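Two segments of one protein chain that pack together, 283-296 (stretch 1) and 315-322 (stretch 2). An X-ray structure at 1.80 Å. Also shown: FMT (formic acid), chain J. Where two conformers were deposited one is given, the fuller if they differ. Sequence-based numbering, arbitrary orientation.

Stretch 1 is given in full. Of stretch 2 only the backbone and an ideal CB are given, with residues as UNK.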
# COMPACT_ATOMS: atom_id res chain seq x y z
N SER A 283 -13.58 -21.53 -15.66
CA SER A 283 -14.93 -21.54 -15.12
C SER A 283 -14.91 -22.51 -13.96
O SER A 283 -14.21 -23.54 -14.02
CB SER A 283 -15.96 -21.99 -16.16
OG SER A 283 -15.81 -21.18 -17.30
N ILE A 284 -15.69 -22.17 -12.94
CA ILE A 284 -15.75 -22.96 -11.73
C ILE A 284 -17.22 -23.27 -11.33
O ILE A 284 -18.12 -22.55 -11.72
CB ILE A 284 -14.96 -22.25 -10.58
CG1 ILE A 284 -15.58 -20.88 -10.25
CG2 ILE A 284 -13.46 -22.15 -10.90
CD1 ILE A 284 -15.04 -20.19 -8.99
N PRO A 285 -17.33 -24.30 -10.45
CA PRO A 285 -18.49 -24.73 -9.75
C PRO A 285 -18.80 -23.66 -8.74
O PRO A 285 -17.89 -23.01 -8.20
CB PRO A 285 -18.06 -26.03 -9.04
CG PRO A 285 -16.59 -26.08 -9.07
CD PRO A 285 -16.09 -24.94 -9.93
N TYR A 286 -20.08 -23.42 -8.55
CA TYR A 286 -20.53 -22.64 -7.43
C TYR A 286 -21.38 -23.57 -6.61
O TYR A 286 -22.11 -24.41 -7.14
CB TYR A 286 -21.29 -21.40 -7.90
CG TYR A 286 -20.36 -20.41 -8.56
CD1 TYR A 286 -19.62 -19.51 -7.80
CD2 TYR A 286 -20.19 -20.40 -9.94
CE1 TYR A 286 -18.75 -18.62 -8.39
CE2 TYR A 286 -19.30 -19.52 -10.54
CZ TYR A 286 -18.59 -18.62 -9.76
OH TYR A 286 -17.71 -17.75 -10.33
N THR A 287 -21.26 -23.45 -5.30
CA THR A 287 -21.86 -24.41 -4.40
C THR A 287 -23.10 -23.87 -3.67
O THR A 287 -23.11 -22.72 -3.21
CB THR A 287 -20.81 -24.99 -3.42
OG1 THR A 287 -21.44 -26.01 -2.63
CG2 THR A 287 -20.20 -23.89 -2.49
N ASP A 288 -24.13 -24.71 -3.61
CA ASP A 288 -25.33 -24.40 -2.87
C ASP A 288 -25.12 -24.70 -1.40
O ASP A 288 -25.90 -24.24 -0.54
CB ASP A 288 -26.50 -25.25 -3.37
CG ASP A 288 -27.03 -24.76 -4.69
OD1 ASP A 288 -26.75 -23.61 -5.04
OD2 ASP A 288 -27.75 -25.52 -5.38
N SER A 289 -24.08 -25.49 -1.11
CA SER A 289 -23.87 -26.01 0.24
C SER A 289 -22.47 -25.70 0.75
O SER A 289 -21.51 -25.53 -0.03
CB SER A 289 -24.14 -27.53 0.28
OG SER A 289 -23.26 -28.19 -0.60
N ILE A 290 -22.36 -25.62 2.07
CA ILE A 290 -21.10 -25.25 2.71
C ILE A 290 -20.34 -26.50 3.08
O ILE A 290 -20.94 -27.53 3.40
CB ILE A 290 -21.37 -24.32 3.97
CG1 ILE A 290 -20.14 -23.44 4.32
CG2 ILE A 290 -21.81 -25.12 5.17
CD1 ILE A 290 -19.77 -22.39 3.22
N ASP A 291 -19.02 -26.42 3.03
CA ASP A 291 -18.17 -27.53 3.44
C ASP A 291 -17.48 -27.19 4.77
O ASP A 291 -17.73 -26.14 5.39
CB ASP A 291 -17.13 -27.88 2.34
CG ASP A 291 -17.71 -28.65 1.17
OD1 ASP A 291 -18.53 -29.55 1.39
OD2 ASP A 291 -17.28 -28.42 0.00
N LYS A 292 -16.59 -28.06 5.20
CA LYS A 292 -15.97 -27.98 6.52
C LYS A 292 -15.11 -26.75 6.69
O LYS A 292 -15.10 -26.14 7.75
CB LYS A 292 -15.05 -29.20 6.72
CG LYS A 292 -14.45 -29.29 8.12
CD LYS A 292 -13.67 -30.60 8.33
CE LYS A 292 -13.09 -30.62 9.73
NZ LYS A 292 -11.81 -31.39 9.73
N TYR A 293 -14.31 -26.45 5.67
CA TYR A 293 -13.42 -25.27 5.72
C TYR A 293 -13.96 -24.11 4.91
O TYR A 293 -14.54 -24.28 3.82
CB TYR A 293 -11.99 -25.69 5.28
CG TYR A 293 -11.39 -26.69 6.24
CD1 TYR A 293 -10.86 -26.27 7.46
CD2 TYR A 293 -11.36 -28.08 5.94
CE1 TYR A 293 -10.32 -27.20 8.38
CE2 TYR A 293 -10.81 -29.01 6.87
CZ TYR A 293 -10.29 -28.56 8.06
OH TYR A 293 -9.75 -29.44 8.98
N VAL A 294 -13.79 -22.91 5.47
CA VAL A 294 -14.22 -21.69 4.82
C VAL A 294 -13.05 -20.73 4.68
O VAL A 294 -12.29 -20.54 5.63
CB VAL A 294 -15.44 -21.05 5.56
CG1 VAL A 294 -15.85 -19.76 4.91
CG2 VAL A 294 -16.61 -22.03 5.51
N TYR A 295 -12.92 -20.14 3.50
CA TYR A 295 -11.74 -19.32 3.16
C TYR A 295 -12.12 -17.93 2.70
O TYR A 295 -12.95 -17.77 1.80
CB TYR A 295 -10.99 -19.97 2.01
CG TYR A 295 -10.56 -21.40 2.31
CD1 TYR A 295 -9.34 -21.66 2.90
CD2 TYR A 295 -11.41 -22.49 2.01
CE1 TYR A 295 -8.94 -23.00 3.17
CE2 TYR A 295 -11.04 -23.79 2.26
CZ TYR A 295 -9.79 -24.05 2.83
OH TYR A 295 -9.43 -25.36 3.08
N GLU A 296 -11.50 -16.93 3.32
CA GLU A 296 -11.78 -15.51 2.96
C GLU A 296 -10.51 -14.86 2.40
O GLU A 296 -9.53 -14.69 3.15
CB GLU A 296 -12.25 -14.69 4.18
CG GLU A 296 -12.74 -13.27 3.78
CD GLU A 296 -13.19 -12.42 4.99
OE1 GLU A 296 -12.79 -12.72 6.13
OE2 GLU A 296 -13.94 -11.45 4.78
N UNK A 315 -8.25 -25.70 -5.79
CA UNK A 315 -9.20 -26.79 -5.74
C UNK A 315 -10.31 -26.55 -4.72
O UNK A 315 -10.68 -27.45 -3.97
CB UNK A 315 -8.47 -28.10 -5.42
N UNK A 316 -10.81 -25.32 -4.70
CA UNK A 316 -11.83 -24.89 -3.74
C UNK A 316 -13.12 -24.60 -4.51
O UNK A 316 -13.09 -24.49 -5.73
CB UNK A 316 -11.37 -23.66 -2.95
N UNK A 317 -14.26 -24.58 -3.81
CA UNK A 317 -15.54 -24.22 -4.41
C UNK A 317 -15.87 -22.80 -3.96
O UNK A 317 -15.61 -22.46 -2.81
CB UNK A 317 -16.64 -25.20 -4.02
N UNK A 318 -16.40 -21.98 -4.86
CA UNK A 318 -16.73 -20.59 -4.50
C UNK A 318 -18.23 -20.55 -4.22
O UNK A 318 -18.98 -21.31 -4.83
CB UNK A 318 -16.34 -19.61 -5.60
N UNK A 319 -18.67 -19.70 -3.29
CA UNK A 319 -20.08 -19.70 -2.91
C UNK A 319 -21.02 -19.16 -4.00
O UNK A 319 -22.09 -19.70 -4.21
CB UNK A 319 -20.26 -18.87 -1.64
N UNK A 320 -20.60 -18.10 -4.68
CA UNK A 320 -21.45 -17.37 -5.61
C UNK A 320 -20.50 -16.43 -6.36
O UNK A 320 -19.46 -16.04 -5.81
CB UNK A 320 -22.58 -16.62 -4.90
N UNK A 321 -20.83 -16.06 -7.61
CA UNK A 321 -19.93 -15.12 -8.34
C UNK A 321 -19.68 -13.82 -7.60
O UNK A 321 -18.59 -13.24 -7.73
CB UNK A 321 -20.52 -14.79 -9.71
N UNK A 322 -20.70 -13.34 -6.86
CA UNK A 322 -20.52 -12.11 -6.06
C UNK A 322 -20.18 -12.33 -4.55
O UNK A 322 -19.96 -11.35 -3.82
CB UNK A 322 -21.80 -11.28 -6.16
C FMT J . -26.33 -11.57 -5.67
O1 FMT J . -26.49 -12.20 -4.62
O2 FMT J . -25.36 -10.85 -5.91

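Position 315 has phi/psi of 68/43°, and no atom of stretch 1 lies within 5.5 Å of its ideal CB. Stretch 1 therefore asks nothing of it, but positive phi by itself favours glycine, and the residue is Gly 315.

At 316 the CA-to-CB bond points toward stretch 1, and the ideal CB stands 5.1 Å from Tyr 295 CD2. An aromatic ring at that range invites a branched aliphatic or another aromatic. Leu 316 fills the gap: its CD2 comes 3.8 Å from Tyr 295 CE2 and makes an off-centre CH-pi contact with the ring, while CD1 also lies over that ring face.

Position 317 points sideways. Its ideal CB is 4.1 Å from Thr 287 CG2, so a small apolar residue or a threonine could sit there, but Asp 291 OD2, 5.2 Å from that CB, and the hydroxyl of Thr 287 favour a long side chain with donors and a positive charge, lysine or arginine. Arg 317 bends back to use both. Its NE forms a long salt bridge with Asp 291 OD2 at 3.9 Å, and its NH2 gives a weak hydrogen bond to Thr 287 OG1 at 2.8 Å. Thr 287 CB lies over one face of the guanidinium.

At 318 a single bridge pairs the backbone with Tyr 286, and Thr 287 N donates to the carbonyl O of 318 at 3.2 Å. The ideal CB lies 3.7 Å from Ile 284 CD1 and 3.8 Å from Tyr 286 CE1, so a side chain with an apolar beginning is suited, whether aliphatic or long and polar-tipped. In Lys 318 the CB packs 3.6 Å from Ile 284 CD1; the chain runs extended as far as CE, and a turn at chi4 brings NZ to a hydrogen bond with the backbone O of 320 at 2.9 Å.

At 319 CA-to-CB points away, yet a flexible aliphatic could return toward the methyls of Thr 287 and Ile 290. Leu 319 does so, its CD1 lying 4.0 Å from Ile 290 CD1.

Position 320 also points away, so stretch 1 allows many residues. His 320 accepts a hydrogen bond at ND1 from the backbone N of 322, 2.9 Å away.

Position 321, with phi of -56°, can accept proline, and the neighbouring Tyr 286 ring rewards a compact apolar group. Pro 321 sets CD over one face of the Tyr 286 ring, 3.9 Å from that ring's centroid, in a CH-pi contact.

Position 322 points away into space free of stretch 1, where a polar residue is natural; Asn 322 ND2 donates to O2 of the formic acid at 3.1 Å.

Stretch 2 (315-322) GLRKLHPN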
# COMPACT_ATOMS: atom_id res chain seq x y z
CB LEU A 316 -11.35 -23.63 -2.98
CG LEU A 316 -9.96 -23.60 -2.35
CD1 LEU A 316 -9.62 -22.19 -1.80
CD2 LEU A 316 -9.79 -24.63 -1.25
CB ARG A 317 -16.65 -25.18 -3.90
CG ARG A 317 -16.50 -26.60 -4.48
CD ARG A 317 -17.10 -27.65 -3.59
NE ARG A 317 -18.57 -27.70 -3.57
CZ ARG A 317 -19.36 -28.01 -4.61
NH1 ARG A 317 -18.85 -28.22 -5.83
NH2 ARG A 317 -20.68 -28.07 -4.44
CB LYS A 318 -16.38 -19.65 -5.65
CG LYS A 318 -16.45 -18.18 -5.28
CD LYS A 318 -15.61 -17.36 -6.30
CE LYS A 318 -15.49 -15.89 -5.87
NZ LYS A 318 -16.72 -15.15 -6.14
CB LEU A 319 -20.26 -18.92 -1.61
CG LEU A 319 -20.06 -19.76 -0.34
CD1 LEU A 319 -18.86 -20.67 -0.30
CD2 LEU A 319 -20.12 -18.86 0.96
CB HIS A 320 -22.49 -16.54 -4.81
CG HIS A 320 -23.51 -15.81 -5.64
ND1 HIS A 320 -23.25 -14.61 -6.28
CD2 HIS A 320 -24.81 -16.08 -5.89
CE1 HIS A 320 -24.33 -14.19 -6.90
NE2 HIS A 320 -25.30 -15.07 -6.68
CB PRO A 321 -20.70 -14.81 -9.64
CG PRO A 321 -21.58 -16.04 -9.86
CD PRO A 321 -21.94 -16.54 -8.45
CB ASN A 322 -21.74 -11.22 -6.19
CG ASN A 322 -21.96 -10.77 -7.67
OD1 ASN A 322 -21.00 -10.54 -8.40
ND2 ASN A 322 -23.20 -10.67 -8.08
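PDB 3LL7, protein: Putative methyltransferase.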